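Local coordinates for protein 6-phospho-alpha-glucosidase (Merdibacter massiliensis, PDB 6VC6) that probably hydrolyses 6-phospho-alpha-glucosides to release glucose 6-phosphate, using NAD and a manganese ion as family 4 glycosyl hydrolases do, at residues Val152-Ala155 and Leu156-Phe160; Ser402-Lys405 and Ala406-Phe410. One frame throughout, in Å; residues are numbered along the deposited sequence.

Interaction 1 of 2, residues Val152-Ala155 and Leu156-Phe160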
ATOM      1  N   VAL A 152       9.201   2.170   2.208  1.00 32.34           N
ATOM      2  CA  VAL A 152       8.951   3.463   2.840  1.00 31.10           C
ATOM      3  C   VAL A 152       9.020   3.340   4.357  1.00 33.78           C
ATOM      4  O   VAL A 152       9.608   4.191   5.037  1.00 30.77           O
ATOM      5  CB  VAL A 152       7.595   4.032   2.379  1.00 34.37           C
ATOM      6  CG1 VAL A 152       7.228   5.263   3.194  1.00 32.52           C
ATOM      7  CG2 VAL A 152       7.637   4.367   0.897  1.00 35.34           C
ATOM      8  N   ALA A 153       8.432   2.276   4.911  1.00 34.57           N
ATOM      9  CA  ALA A 153       8.445   2.094   6.360  1.00 33.30           C
ATOM     10  C   ALA A 153       9.865   1.927   6.886  1.00 31.99           C
ATOM     11  O   ALA A 153      10.198   2.427   7.967  1.00 35.08           O
ATOM     12  CB  ALA A 153       7.585   0.891   6.747  1.00 29.55           C
ATOM     13  N   GLU A 154      10.717   1.226   6.134  1.00 33.63           N
ATOM     14  CA  GLU A 154      12.099   1.043   6.565  1.00 33.78           C
ATOM     15  C   GLU A 154      12.863   2.361   6.544  1.00 35.31           C
ATOM     16  O   GLU A 154      13.637   2.651   7.465  1.00 32.09           O
ATOM     17  CB  GLU A 154      12.787   0.001   5.681  1.00 33.40           C
ATOM     18  CG  GLU A 154      14.303  -0.036   5.810  1.00 32.59           C
ATOM     19  CD  GLU A 154      14.775  -0.536   7.165  1.00 40.07           C
ATOM     20  OE1 GLU A 154      13.966  -1.140   7.900  1.00 36.07           O
ATOM     21  OE2 GLU A 154      15.962  -0.325   7.492  1.00 38.42           O
ATOM     22  N   ALA A 155      12.654   3.178   5.509  1.00 34.26           N
ATOM     23  CA  ALA A 155      13.331   4.469   5.441  1.00 35.53           C
ATOM     24  C   ALA A 155      12.813   5.423   6.512  1.00 35.09           C
ATOM     25  O   ALA A 155      13.590   6.188   7.095  1.00 35.55           O
ATOM     26  CB  ALA A 155      13.162   5.080   4.051  1.00 34.08           C
ATOM     27  N   LEU A 156      11.507   5.392   6.784  1.00 34.99           N
ATOM     28  CA  LEU A 156      10.948   6.263   7.814  1.00 35.38           C
ATOM     29  C   LEU A 156      11.355   5.813   9.211  1.00 37.87           C
ATOM     30  O   LEU A 156      11.409   6.635  10.133  1.00 38.18           O
ATOM     31  CB  LEU A 156       9.425   6.314   7.691  1.00 29.29           C
ATOM     32  CG  LEU A 156       8.883   6.975   6.422  1.00 40.05           C
ATOM     33  CD1 LEU A 156       7.370   7.118   6.486  1.00 37.59           C
ATOM     34  CD2 LEU A 156       9.545   8.327   6.188  1.00 34.22           C
ATOM     35  N   ARG A 157      11.639   4.520   9.386  1.00 35.03           N
ATOM     36  CA  ARG A 157      12.141   4.040  10.670  1.00 35.31           C
ATOM     37  C   ARG A 157      13.483   4.677  11.005  1.00 39.94           C
ATOM     38  O   ARG A 157      13.746   5.022  12.164  1.00 33.86           O
ATOM     39  CB  ARG A 157      12.259   2.515  10.647  1.00 36.16           C
ATOM     40  CG  ARG A 157      12.886   1.917  11.896  1.00 37.33           C
ATOM     41  CD  ARG A 157      13.216   0.443  11.704  1.00 36.51           C
ATOM     42  NE  ARG A 157      14.358   0.241  10.816  1.00 35.03           N
ATOM     43  CZ  ARG A 157      15.628   0.347  11.195  1.00 39.59           C
ATOM     44  NH1 ARG A 157      15.924   0.659  12.450  1.00 38.44           N
ATOM     45  NH2 ARG A 157      16.604   0.143  10.322  1.00 31.87           N
ATOM     46  N   ARG A 158      14.344   4.850  10.000  1.00 34.19           N
ATOM     47  CA  ARG A 158      15.653   5.448  10.233  1.00 33.52           C
ATOM     48  C   ARG A 158      15.568   6.965  10.352  1.00 36.34           C
ATOM     49  O   ARG A 158      16.241   7.561  11.200  1.00 41.23           O
ATOM     50  CB  ARG A 158      16.614   5.064   9.108  1.00 37.37           C
ATOM     51  CG  ARG A 158      16.778   3.568   8.894  1.00 39.07           C
ATOM     52  CD  ARG A 158      17.996   3.285   8.031  1.00 36.16           C
ATOM     53  NE  ARG A 158      18.007   1.921   7.511  1.00 50.19           N
ATOM     54  CZ  ARG A 158      18.957   1.437   6.718  1.00 50.87           C
ATOM     55  NH1 ARG A 158      19.972   2.208   6.350  1.00 37.89           N
ATOM     56  NH2 ARG A 158      18.891   0.183   6.287  1.00 40.02           N
ATOM     57  N   GLU A 159      14.751   7.604   9.512  1.00 35.58           N
ATOM     58  CA  GLU A 159      14.710   9.064   9.490  1.00 36.22           C
ATOM     59  C   GLU A 159      14.008   9.621  10.722  1.00 39.52           C
ATOM     60  O   GLU A 159      14.409  10.664  11.252  1.00 39.44           O
ATOM     61  CB  GLU A 159      14.022   9.551   8.217  1.00 37.68           C
ATOM     62  CG  GLU A 159      14.046  11.062   8.039  1.00 40.20           C
ATOM     63  CD  GLU A 159      15.422  11.586   7.675  1.00 43.12           C
ATOM     64  OE1 GLU A 159      16.159  10.878   6.959  1.00 43.22           O
ATOM     65  OE2 GLU A 159      15.764  12.707   8.106  1.00 51.19           O
ATOM     66  N   PHE A 160      12.962   8.947  11.194  1.00 34.29           N
ATOM     67  CA  PHE A 160      12.166   9.407  12.332  1.00 38.84           C
ATOM     68  C   PHE A 160      12.096   8.302  13.376  1.00 38.35           C
ATOM     69  O   PHE A 160      11.049   7.670  13.568  1.00 40.32           O
ATOM     70  CB  PHE A 160      10.769   9.834  11.879  1.00 35.65           C
ATOM     71  CG  PHE A 160      10.777  10.807  10.736  1.00 42.03           C
ATOM     72  CD1 PHE A 160      10.983  12.159  10.960  1.00 41.02           C
ATOM     73  CD2 PHE A 160      10.584  10.372   9.434  1.00 36.67           C
ATOM     74  CE1 PHE A 160      10.993  13.058   9.910  1.00 39.48           C
ATOM     75  CE2 PHE A 160      10.592  11.266   8.380  1.00 42.82           C
ATOM     76  CZ  PHE A 160      10.800  12.612   8.618  1.00 39.17           C
TER

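Interaction 2 of 2, residues Ser402-Lys405 and Ala406-Phe410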
ATOM      1  N   SER A 402      25.258   5.203  -2.257  1.00 36.62           N
ATOM      2  CA  SER A 402      26.143   4.097  -2.608  1.00 38.78           C
ATOM      3  C   SER A 402      25.548   3.311  -3.770  1.00 36.96           C
ATOM      4  O   SER A 402      24.512   2.654  -3.619  1.00 33.43           O
ATOM      5  CB  SER A 402      26.373   3.192  -1.400  1.00 38.10           C
ATOM      6  OG  SER A 402      27.164   2.069  -1.747  1.00 39.32           O
ATOM      7  N   TYR A 403      26.211   3.377  -4.928  1.00 38.40           N
ATOM      8  CA  TYR A 403      25.861   2.492  -6.034  1.00 38.64           C
ATOM      9  C   TYR A 403      26.048   1.034  -5.638  1.00 37.35           C
ATOM     10  O   TYR A 403      25.267   0.164  -6.045  1.00 36.56           O
ATOM     11  CB  TYR A 403      26.709   2.837  -7.261  1.00 40.59           C
ATOM     12  CG  TYR A 403      26.471   1.965  -8.480  1.00 37.17           C
ATOM     13  CD1 TYR A 403      27.110   0.737  -8.622  1.00 34.65           C
ATOM     14  CD2 TYR A 403      25.624   2.380  -9.500  1.00 38.46           C
ATOM     15  CE1 TYR A 403      26.898  -0.055  -9.734  1.00 37.08           C
ATOM     16  CE2 TYR A 403      25.409   1.594 -10.618  1.00 34.76           C
ATOM     17  CZ  TYR A 403      26.049   0.377 -10.729  1.00 35.17           C
ATOM     18  OH  TYR A 403      25.837  -0.409 -11.838  1.00 38.33           O
ATOM     19  N   GLN A 404      27.080   0.749  -4.839  1.00 34.94           N
ATOM     20  CA  GLN A 404      27.374  -0.627  -4.454  1.00 37.10           C
ATOM     21  C   GLN A 404      26.248  -1.225  -3.619  1.00 39.25           C
ATOM     22  O   GLN A 404      25.916  -2.407  -3.767  1.00 35.29           O
ATOM     23  CB  GLN A 404      28.699  -0.681  -3.692  1.00 40.47           C
ATOM     24  CG  GLN A 404      29.110  -2.074  -3.249  1.00 43.00           C
ATOM     25  CD  GLN A 404      29.352  -3.007  -4.418  1.00 42.24           C
ATOM     26  OE1 GLN A 404      29.887  -2.603  -5.452  1.00 50.85           O
ATOM     27  NE2 GLN A 404      28.957  -4.265  -4.262  1.00 41.31           N
ATOM     28  N   LYS A 405      25.649  -0.423  -2.735  1.00 33.91           N
ATOM     29  CA  LYS A 405      24.530  -0.916  -1.938  1.00 37.65           C
ATOM     30  C   LYS A 405      23.321  -1.218  -2.815  1.00 35.70           C
ATOM     31  O   LYS A 405      22.614  -2.207  -2.588  1.00 37.61           O
ATOM     32  CB  LYS A 405      24.169   0.098  -0.854  1.00 33.14           C
ATOM     33  CG  LYS A 405      25.079   0.063   0.361  1.00 39.58           C
ATOM     34  CD  LYS A 405      25.111  -1.321   0.987  1.00 39.35           C
ATOM     35  CE  LYS A 405      26.090  -1.379   2.148  1.00 44.50           C
ATOM     36  NZ  LYS A 405      25.428  -1.092   3.449  1.00 46.43           N
ATOM     37  N   ALA A 406      23.070  -0.378  -3.822  1.00 34.75           N
ATOM     38  CA  ALA A 406      21.955  -0.625  -4.731  1.00 36.49           C
ATOM     39  C   ALA A 406      22.186  -1.882  -5.559  1.00 32.93           C
ATOM     40  O   ALA A 406      21.248  -2.644  -5.818  1.00 33.08           O
ATOM     41  CB  ALA A 406      21.738   0.586  -5.636  1.00 33.53           C
ATOM     42  N   LEU A 407      23.431  -2.117  -5.983  1.00 31.37           N
ATOM     43  CA  LEU A 407      23.736  -3.316  -6.757  1.00 35.20           C
ATOM     44  C   LEU A 407      23.516  -4.575  -5.930  1.00 33.01           C
ATOM     45  O   LEU A 407      22.982  -5.573  -6.432  1.00 32.46           O
ATOM     46  CB  LEU A 407      25.174  -3.255  -7.273  1.00 34.10           C
ATOM     47  CG  LEU A 407      25.675  -4.492  -8.020  1.00 39.28           C
ATOM     48  CD1 LEU A 407      24.894  -4.694  -9.310  1.00 35.54           C
ATOM     49  CD2 LEU A 407      27.166  -4.383  -8.301  1.00 38.55           C
ATOM     50  N   GLU A 408      23.920  -4.551  -4.658  1.00 30.64           N
ATOM     51  CA  GLU A 408      23.717  -5.712  -3.798  1.00 40.46           C
ATOM     52  C   GLU A 408      22.237  -5.928  -3.504  1.00 30.65           C
ATOM     53  O   GLU A 408      21.780  -7.073  -3.406  1.00 32.73           O
ATOM     54  CB  GLU A 408      24.510  -5.548  -2.502  1.00 34.74           C
ATOM     55  CG  GLU A 408      26.018  -5.551  -2.705  1.00 41.05           C
ATOM     56  CD  GLU A 408      26.781  -5.094  -1.476  1.00 51.84           C
ATOM     57  OE1 GLU A 408      26.136  -4.807  -0.445  1.00 47.61           O
ATOM     58  OE2 GLU A 408      28.026  -5.022  -1.542  1.00 52.90           O
ATOM     59  N   ALA A 409      21.474  -4.841  -3.365  1.00 29.66           N
ATOM     60  CA  ALA A 409      20.035  -4.973  -3.162  1.00 34.10           C
ATOM     61  C   ALA A 409      19.360  -5.574  -4.388  1.00 33.99           C
ATOM     62  O   ALA A 409      18.483  -6.437  -4.260  1.00 32.70           O
ATOM     63  CB  ALA A 409      19.424  -3.613  -2.826  1.00 31.09           C
ATOM     64  N   PHE A 410      19.757  -5.132  -5.583  1.00 32.02           N
ATOM     65  CA  PHE A 410      19.194  -5.694  -6.806  1.00 37.64           C
ATOM     66  C   PHE A 410      19.593  -7.155  -6.977  1.00 32.07           C
ATOM     67  O   PHE A 410      18.756  -7.996  -7.320  1.00 33.89           O
ATOM     68  CB  PHE A 410      19.647  -4.873  -8.015  1.00 32.56           C
ATOM     69  CG  PHE A 410      18.781  -3.679  -8.305  1.00 33.34           C
ATOM     70  CD1 PHE A 410      18.509  -2.743  -7.320  1.00 37.56           C
ATOM     71  CD2 PHE A 410      18.247  -3.486  -9.570  1.00 36.37           C
ATOM     72  CE1 PHE A 410      17.717  -1.641  -7.589  1.00 41.01           C
ATOM     73  CE2 PHE A 410      17.453  -2.387  -9.844  1.00 35.10           C
ATOM     74  CZ  PHE A 410      17.188  -1.463  -8.853  1.00 35.63           C
TER

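Interaction 1 of 2, residues Val152-Ala155 and Leu156-Phe160
Glu154 receives two arginines from the next turn of the helix, and they come to its carboxylate from different sides. Arg157 lies alongside it, both chains running the same way, with the guanidinium turned 42° from the carboxylate. Arg157 grips side-on: its NH2 reaches Glu154 OE2 at 2.9 Å on the syn side in a nearly straight bond, while its NE gives a longer bond of 3.3 Å to Glu154 OE1, which it meets from above the carboxylate plane. Arg158 comes across instead, its guanidinium almost perpendicular to the carboxylate (86°). NE and NH2 of Arg158 both converge on the anti side of Glu154 OE2, at 3.0 and 3.2 Å, so this one oxygen accepts three N-H groups. Glu154 CG stands anti to the backbone N and the chain bends at the next bond (chi2 68°), which brings the carboxylate round to both guanidinium edges.

On another side of the helix, Val152 and Leu156 point the same way, CG1 of Val152 lying 3.8 Å from CD1 of Leu156, and their backbones join through Leu156 N to Val152 O at 2.8 Å. This is the helix 149-159 of a beta-alpha-beta crossover between strands 141-144 and 166-169 in the Rossmann-like domain; Val152 rests on Asn168, its side chain about 8 Å from the bound NAD. From helix 378-400, Lys392 forms a salt bridge with Glu154 OE1 and Asp396 pairs with Arg158 NH1.

With both oxygens of a buried carboxylate engaged by cationic groups, Glu154 is probably held ionised, its negative charge in turn easing the closeness of the surrounding positive ones.

Interaction 2 of 2, residues Ser402-Lys405 and Ala406-Phe410
The backbone bond from Leu407 N to Tyr403 O, at 2.9 Å, spans the first turn of helix 403-412. Leu407 CB also approaches Tyr403 CE1 loosely, at 4.4 Å and obliquely to the ring. One residue further on, a side-chain bond doubles the backbone one: Glu408 N donates to Gln404 O at 3.1 Å, and Gln404 NE2 donates to Glu408 OE2 at 3.0 Å. This side-chain hydrogen bond is close to straight, with the acceptor lying nearly in the plane of the Gln404 amide but met on the anti side of the carboxylate, whose plane is turned 66° from the amide. CG of Gln404 lies opposite the backbone N, and the chain then folds at chi2 (63°), carrying NE2 toward the next turn, where the extended Glu408 chain meets it.

Ser402 is the N-cap of this helix: its OG accepts from Lys405 N at 3.1 Å and so occupies an N-H that has no backbone carbonyl one turn earlier within the helix. Lys405 CD comes 3.9 Å from Glu408 OE1, but the ammonium heads elsewhere, Lys405 NZ remaining 5.4 Å from Glu408 OE1 and forming a salt bridge with Asp396 of helix 378-400. An alanine in place of Glu408 would probably leave Gln404 NE2 without its acceptor across the turn and set the amide free to swing.

On the inner side, Ala406 settles against Ala397 and Ala409 against Leu393, both of helix 378-400, with small side chains that probably allow the close approach of the two helices, while Tyr403 leans on helix 419-432 and hydrogen-bonds through OH to Asp427.

How the interactions relate
From the N terminus, interaction 1 comes first, within the crossover helix 149-159 that joins two neighbouring parallel strands; interaction 2 follows some 240 residues later, at the start of helix 403-412. Each closes no more than successive turns of its own helix, so the two stand in series, neither enclosing nor crossing the other. The centres of interaction 1 and interaction 2 are about 18 Å apart, and the nearest atoms of the two are about 7 Å apart, without touching. Helix 378-400 links them: Asp396 takes Arg158 of interaction 1 on OD1 and Lys405 of interaction 2 on OD2. A single carboxylate thereby ties the nucleotide-binding part of the fold to the C-terminal helices.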